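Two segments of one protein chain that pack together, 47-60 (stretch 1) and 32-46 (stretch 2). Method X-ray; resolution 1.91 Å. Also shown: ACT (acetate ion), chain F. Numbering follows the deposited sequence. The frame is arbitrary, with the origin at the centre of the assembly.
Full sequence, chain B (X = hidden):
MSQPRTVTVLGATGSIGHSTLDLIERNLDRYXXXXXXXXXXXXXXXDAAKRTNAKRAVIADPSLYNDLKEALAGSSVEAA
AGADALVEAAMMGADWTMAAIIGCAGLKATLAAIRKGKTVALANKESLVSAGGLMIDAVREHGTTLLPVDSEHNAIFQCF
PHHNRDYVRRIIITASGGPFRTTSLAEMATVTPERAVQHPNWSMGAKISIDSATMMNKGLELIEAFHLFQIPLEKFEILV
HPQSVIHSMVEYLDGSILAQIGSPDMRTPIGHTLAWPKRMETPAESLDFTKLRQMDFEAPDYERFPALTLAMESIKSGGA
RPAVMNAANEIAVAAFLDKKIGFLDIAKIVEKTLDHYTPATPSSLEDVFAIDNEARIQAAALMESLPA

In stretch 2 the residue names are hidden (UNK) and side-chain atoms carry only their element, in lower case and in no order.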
# COMPACT_ATOMS: atom_id res chain seq x y z
N ASP B 47 -24.36 -9.10 -28.69
CA ASP B 47 -23.17 -9.90 -28.94
C ASP B 47 -22.58 -10.42 -27.64
O ASP B 47 -22.28 -11.60 -27.52
CB ASP B 47 -22.13 -9.09 -29.71
CG ASP B 47 -22.50 -8.90 -31.16
OD1 ASP B 47 -22.97 -9.88 -31.79
OD2 ASP B 47 -22.32 -7.77 -31.67
N ALA B 48 -22.43 -9.53 -26.67
CA ALA B 48 -21.88 -9.91 -25.37
C ALA B 48 -22.75 -10.97 -24.70
O ALA B 48 -22.25 -11.95 -24.15
CB ALA B 48 -21.77 -8.68 -24.47
N ALA B 49 -24.06 -10.76 -24.75
CA ALA B 49 -25.01 -11.69 -24.15
C ALA B 49 -24.88 -13.08 -24.77
O ALA B 49 -24.84 -14.09 -24.07
CB ALA B 49 -26.43 -11.17 -24.32
N LYS B 50 -24.83 -13.13 -26.10
CA LYS B 50 -24.71 -14.40 -26.80
C LYS B 50 -23.37 -15.08 -26.54
O LYS B 50 -23.32 -16.29 -26.38
CB LYS B 50 -24.93 -14.19 -28.31
CG LYS B 50 -26.36 -13.81 -28.65
CD LYS B 50 -26.61 -13.76 -30.15
CE LYS B 50 -25.91 -12.59 -30.80
NZ LYS B 50 -26.24 -12.54 -32.25
N ARG B 51 -22.30 -14.29 -26.49
CA ARG B 51 -20.98 -14.84 -26.24
C ARG B 51 -20.92 -15.52 -24.87
O ARG B 51 -20.47 -16.66 -24.75
CB ARG B 51 -19.91 -13.75 -26.25
CG ARG B 51 -19.69 -13.08 -27.57
CD ARG B 51 -18.33 -12.40 -27.57
NE ARG B 51 -18.18 -11.47 -26.46
CZ ARG B 51 -18.60 -10.21 -26.48
NH1 ARG B 51 -18.42 -9.42 -25.42
NH2 ARG B 51 -19.20 -9.73 -27.56
N THR B 52 -21.37 -14.80 -23.85
CA THR B 52 -21.35 -15.30 -22.48
C THR B 52 -22.53 -16.20 -22.13
O THR B 52 -22.66 -16.64 -20.99
CB THR B 52 -21.33 -14.14 -21.48
OG1 THR B 52 -22.53 -13.38 -21.60
CG2 THR B 52 -20.12 -13.24 -21.75
N ASN B 53 -23.38 -16.47 -23.11
CA ASN B 53 -24.54 -17.33 -22.89
C ASN B 53 -25.33 -16.78 -21.71
O ASN B 53 -25.77 -17.53 -20.83
CB ASN B 53 -24.08 -18.76 -22.59
CG ASN B 53 -25.22 -19.75 -22.57
OD1 ASN B 53 -25.08 -20.87 -22.09
ND2 ASN B 53 -26.37 -19.34 -23.10
N ALA B 54 -25.50 -15.46 -21.68
CA ALA B 54 -26.23 -14.79 -20.61
C ALA B 54 -27.68 -15.26 -20.59
O ALA B 54 -28.23 -15.63 -21.63
CB ALA B 54 -26.17 -13.28 -20.79
N LYS B 55 -28.29 -15.25 -19.41
CA LYS B 55 -29.67 -15.68 -19.28
C LYS B 55 -30.62 -14.59 -19.77
O LYS B 55 -31.69 -14.88 -20.29
CB LYS B 55 -29.99 -16.04 -17.83
CG LYS B 55 -31.42 -16.51 -17.62
CD LYS B 55 -31.69 -16.87 -16.17
CE LYS B 55 -33.14 -17.27 -15.98
NZ LYS B 55 -33.44 -17.60 -14.56
N ARG B 56 -30.22 -13.34 -19.60
CA ARG B 56 -31.07 -12.24 -20.02
C ARG B 56 -30.27 -11.00 -20.39
O ARG B 56 -29.22 -10.74 -19.81
CB ARG B 56 -32.06 -11.89 -18.90
CG ARG B 56 -33.03 -10.77 -19.23
CD ARG B 56 -33.95 -10.49 -18.06
NE ARG B 56 -34.63 -11.70 -17.61
CZ ARG B 56 -35.44 -11.75 -16.56
NH1 ARG B 56 -35.67 -10.66 -15.84
NH2 ARG B 56 -36.01 -12.90 -16.22
N ALA B 57 -30.78 -10.25 -21.36
CA ALA B 57 -30.15 -9.02 -21.81
C ALA B 57 -31.22 -7.94 -21.76
O ALA B 57 -32.33 -8.12 -22.26
CB ALA B 57 -29.63 -9.17 -23.23
N VAL B 58 -30.90 -6.81 -21.14
CA VAL B 58 -31.87 -5.73 -21.03
C VAL B 58 -31.39 -4.44 -21.66
O VAL B 58 -30.29 -3.97 -21.36
CB VAL B 58 -32.22 -5.45 -19.56
CG1 VAL B 58 -33.37 -4.46 -19.47
CG2 VAL B 58 -32.59 -6.74 -18.86
N ILE B 59 -32.20 -3.89 -22.54
CA ILE B 59 -31.87 -2.62 -23.17
C ILE B 59 -32.74 -1.59 -22.44
O ILE B 59 -33.96 -1.72 -22.39
CB ILE B 59 -32.16 -2.65 -24.69
CG1 ILE B 59 -31.57 -1.41 -25.36
CG2 ILE B 59 -33.66 -2.76 -24.95
CD1 ILE B 59 -30.06 -1.36 -25.31
N ALA B 60 -32.10 -0.59 -21.85
CA ALA B 60 -32.80 0.44 -21.09
C ALA B 60 -33.89 1.17 -21.87
O ALA B 60 -34.98 1.40 -21.36
CB ALA B 60 -31.80 1.44 -20.54
N UNK B 32 -20.52 -17.36 -14.33
CA UNK B 32 -21.73 -17.62 -15.10
C UNK B 32 -22.52 -16.32 -15.19
O UNK B 32 -23.00 -15.80 -14.18
c UNK B 32 -24.02 -18.72 -14.86
o UNK B 32 -24.70 -20.29 -13.18
c UNK B 32 -22.57 -18.70 -14.41
n UNK B 32 -25.50 -20.59 -15.26
c UNK B 32 -24.77 -19.94 -14.36
N UNK B 33 -22.66 -15.80 -16.40
CA UNK B 33 -23.37 -14.55 -16.60
C UNK B 33 -24.88 -14.69 -16.52
O UNK B 33 -25.48 -15.47 -17.25
c UNK B 33 -23.01 -13.94 -17.96
c UNK B 33 -21.52 -13.69 -18.04
c UNK B 33 -23.77 -12.64 -18.17
N UNK B 34 -25.48 -13.93 -15.61
CA UNK B 34 -26.93 -13.95 -15.45
C UNK B 34 -27.52 -12.90 -16.37
O UNK B 34 -28.06 -13.22 -17.43
c UNK B 34 -27.34 -13.63 -13.99
c UNK B 34 -26.73 -14.67 -13.04
c UNK B 34 -28.86 -13.65 -13.86
c UNK B 34 -27.15 -16.09 -13.32
N UNK B 35 -27.41 -11.63 -15.99
CA UNK B 35 -27.95 -10.57 -16.82
C UNK B 35 -26.92 -9.54 -17.25
O UNK B 35 -25.94 -9.28 -16.54
c UNK B 35 -29.09 -9.87 -16.10
N UNK B 36 -27.14 -8.97 -18.43
CA UNK B 36 -26.28 -7.92 -18.95
C UNK B 36 -27.27 -6.84 -19.38
O UNK B 36 -28.33 -7.16 -19.91
c UNK B 36 -23.46 -9.14 -18.87
c UNK B 36 -24.44 -9.50 -19.99
c UNK B 36 -25.49 -8.39 -20.17
c UNK B 36 -23.70 -9.67 -21.32
N UNK B 37 -26.93 -5.58 -19.14
CA UNK B 37 -27.83 -4.52 -19.55
C UNK B 37 -27.05 -3.43 -20.26
O UNK B 37 -25.84 -3.31 -20.08
o UNK B 37 -27.65 -2.94 -17.71
c UNK B 37 -28.98 -4.92 -17.35
c UNK B 37 -28.54 -3.86 -18.35
N UNK B 38 -27.74 -2.66 -21.09
CA UNK B 38 -27.13 -1.57 -21.81
C UNK B 38 -28.17 -0.45 -21.88
O UNK B 38 -29.30 -0.63 -21.44
c UNK B 38 -26.73 -2.01 -23.21
N UNK B 39 -27.78 0.69 -22.42
CA UNK B 39 -28.69 1.82 -22.53
C UNK B 39 -29.29 1.90 -23.93
O UNK B 39 -30.50 1.77 -24.10
c UNK B 39 -27.96 3.12 -22.20
o UNK B 39 -29.90 4.32 -21.46
c UNK B 39 -28.89 4.32 -22.17
n UNK B 39 -28.54 5.36 -22.92
N UNK B 40 -28.44 2.09 -24.93
CA UNK B 40 -28.91 2.19 -26.31
C UNK B 40 -28.13 1.33 -27.31
O UNK B 40 -28.56 1.17 -28.45
n UNK B 40 -32.27 5.65 -28.00
c UNK B 40 -29.93 4.54 -26.11
c UNK B 40 -29.82 5.98 -26.62
c UNK B 40 -28.89 3.65 -26.78
n UNK B 40 -31.24 6.03 -30.01
n UNK B 40 -30.01 6.07 -28.07
c UNK B 40 -31.17 5.91 -28.69
N UNK B 41 -27.00 0.76 -26.89
CA UNK B 41 -26.20 -0.06 -27.80
C UNK B 41 -26.65 -1.52 -27.85
O UNK B 41 -26.03 -2.40 -27.25
n UNK B 41 -22.73 0.14 -28.79
c UNK B 41 -24.72 -0.01 -27.41
c UNK B 41 -23.81 -0.57 -28.50
o UNK B 41 -24.08 -1.63 -29.07
N UNK B 42 -27.73 -1.76 -28.59
CA UNK B 42 -28.28 -3.10 -28.74
C UNK B 42 -27.26 -4.08 -29.32
O UNK B 42 -27.11 -5.20 -28.83
c UNK B 42 -30.58 -2.15 -29.06
c UNK B 42 -29.53 -3.07 -29.65
c UNK B 42 -30.08 -4.47 -29.83
N UNK B 43 -26.57 -3.66 -30.37
CA UNK B 43 -25.58 -4.51 -31.03
C UNK B 43 -24.56 -5.08 -30.05
O UNK B 43 -24.39 -6.30 -29.96
c UNK B 43 -23.11 -6.55 -34.12
c UNK B 43 -24.24 -5.77 -33.45
c UNK B 43 -23.73 -4.49 -32.81
c UNK B 43 -24.85 -3.72 -32.12
n UNK B 43 -22.43 -5.76 -35.18
N UNK B 44 -23.89 -4.19 -29.34
CA UNK B 44 -22.88 -4.59 -28.37
C UNK B 44 -23.49 -5.46 -27.28
O UNK B 44 -22.93 -6.50 -26.92
c UNK B 44 -22.25 -3.33 -27.77
o UNK B 44 -20.78 -4.82 -26.61
o UNK B 44 -20.77 -2.70 -26.03
c UNK B 44 -21.19 -3.65 -26.73
N UNK B 45 -24.65 -5.06 -26.76
CA UNK B 45 -25.32 -5.82 -25.71
C UNK B 45 -25.59 -7.25 -26.15
O UNK B 45 -25.21 -8.20 -25.47
c UNK B 45 -26.69 -6.02 -22.96
c UNK B 45 -27.48 -5.92 -24.27
c UNK B 45 -28.80 -5.20 -24.05
c UNK B 45 -26.65 -5.17 -25.33
N UNK B 46 -26.25 -7.40 -27.30
CA UNK B 46 -26.60 -8.70 -27.84
C UNK B 46 -25.41 -9.62 -28.06
O UNK B 46 -25.44 -10.79 -27.68
c UNK B 46 -27.38 -8.53 -29.14
C ACT F . -24.99 2.49 -24.08
O ACT F . -25.49 1.28 -24.12
OXT ACT F . -25.54 3.54 -24.54
CH3 ACT F . -23.66 2.77 -23.45
O HOH W 1 -21.54 -16.98 -18.63
O HOH W 2 -20.11 -7.08 -27.57

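Position 32 carries three carbons in a row, the third bearing one oxygen and one nitrogen; it touches nothing on stretch 1 and is Gln 32. Position 33 has one carbon forking into two more, aimed toward stretch 1 and packed on Ala 54 and Thr 52: Val 33, with CG1 3.6 Å from Ala 54 CB. Its N donates to water 1, which donates to Thr 52 O.

At position 34, four carbons fork at the first, one arm two carbons long: Ile 34. The side chain points away, so its contribution is backbone, Arg 56 N donating to Ile 34 O at 3.1 Å. Position 35 has a single carbon, on the sheet face shared with Arg 56 and Val 58: Ala 35. Position 36 has four carbons forked at the second, turned to the other face; it is Leu 36, whose CD1 lies 3.8 Å from Ala 48 CB. Position 37 forks at once into an oxygen and a carbon, making Thr 37; its methyl CG2 is 4.0 Å from Val 58 CB, while the hydroxyl bonds elsewhere in the structure. Position 38, one carbon 4.0 Å from Ile 59 CD1, is Ala 38.

Position 39 has two carbons, the second with one oxygen and one nitrogen, its end near Ala 60: Asn 39. Position 40, three carbons, a nitrogen, then a carbon with two more nitrogens, points away: Arg 40. Position 41 repeats the pattern of 39 and is Asn 41, whose side chain caps the helix by accepting from the N of residue 44. The N atoms of 39 to 41 all donate to acetate O.

Position 42, one carbon bearing two, is Val 42, with CG2 3.9 Å from Ile 59 CD1. Position 43, four carbons ending in nitrogen, is Lys 43; its NZ is 4.0 Å from Asp 47 OD2, beyond a salt bridge. Position 44, two carbons and two oxygens, is Asp 44, reaching Arg 51 NH2 through water 2. Position 45, four carbons forked at the second, meets Ala 57 and Ile 59: Leu 45. Position 46, one carbon, is Ala 46.

The contact is a strand, a helix and a second strand laid parallel to the first. Backbone bonds alternate along the strands, as in Val 58 N to Leu 36 O (2.9 Å) and Ala 38 N to Val 58 O (2.9 Å). The helix runs unbroken across the boundary, and small alanines at 48, 54 and 57 sit against the branched ends of Leu 36 and Leu 45, filling the space between helix and sheet.

Stretch 2 32-46: QVIALTANRNVKDLA
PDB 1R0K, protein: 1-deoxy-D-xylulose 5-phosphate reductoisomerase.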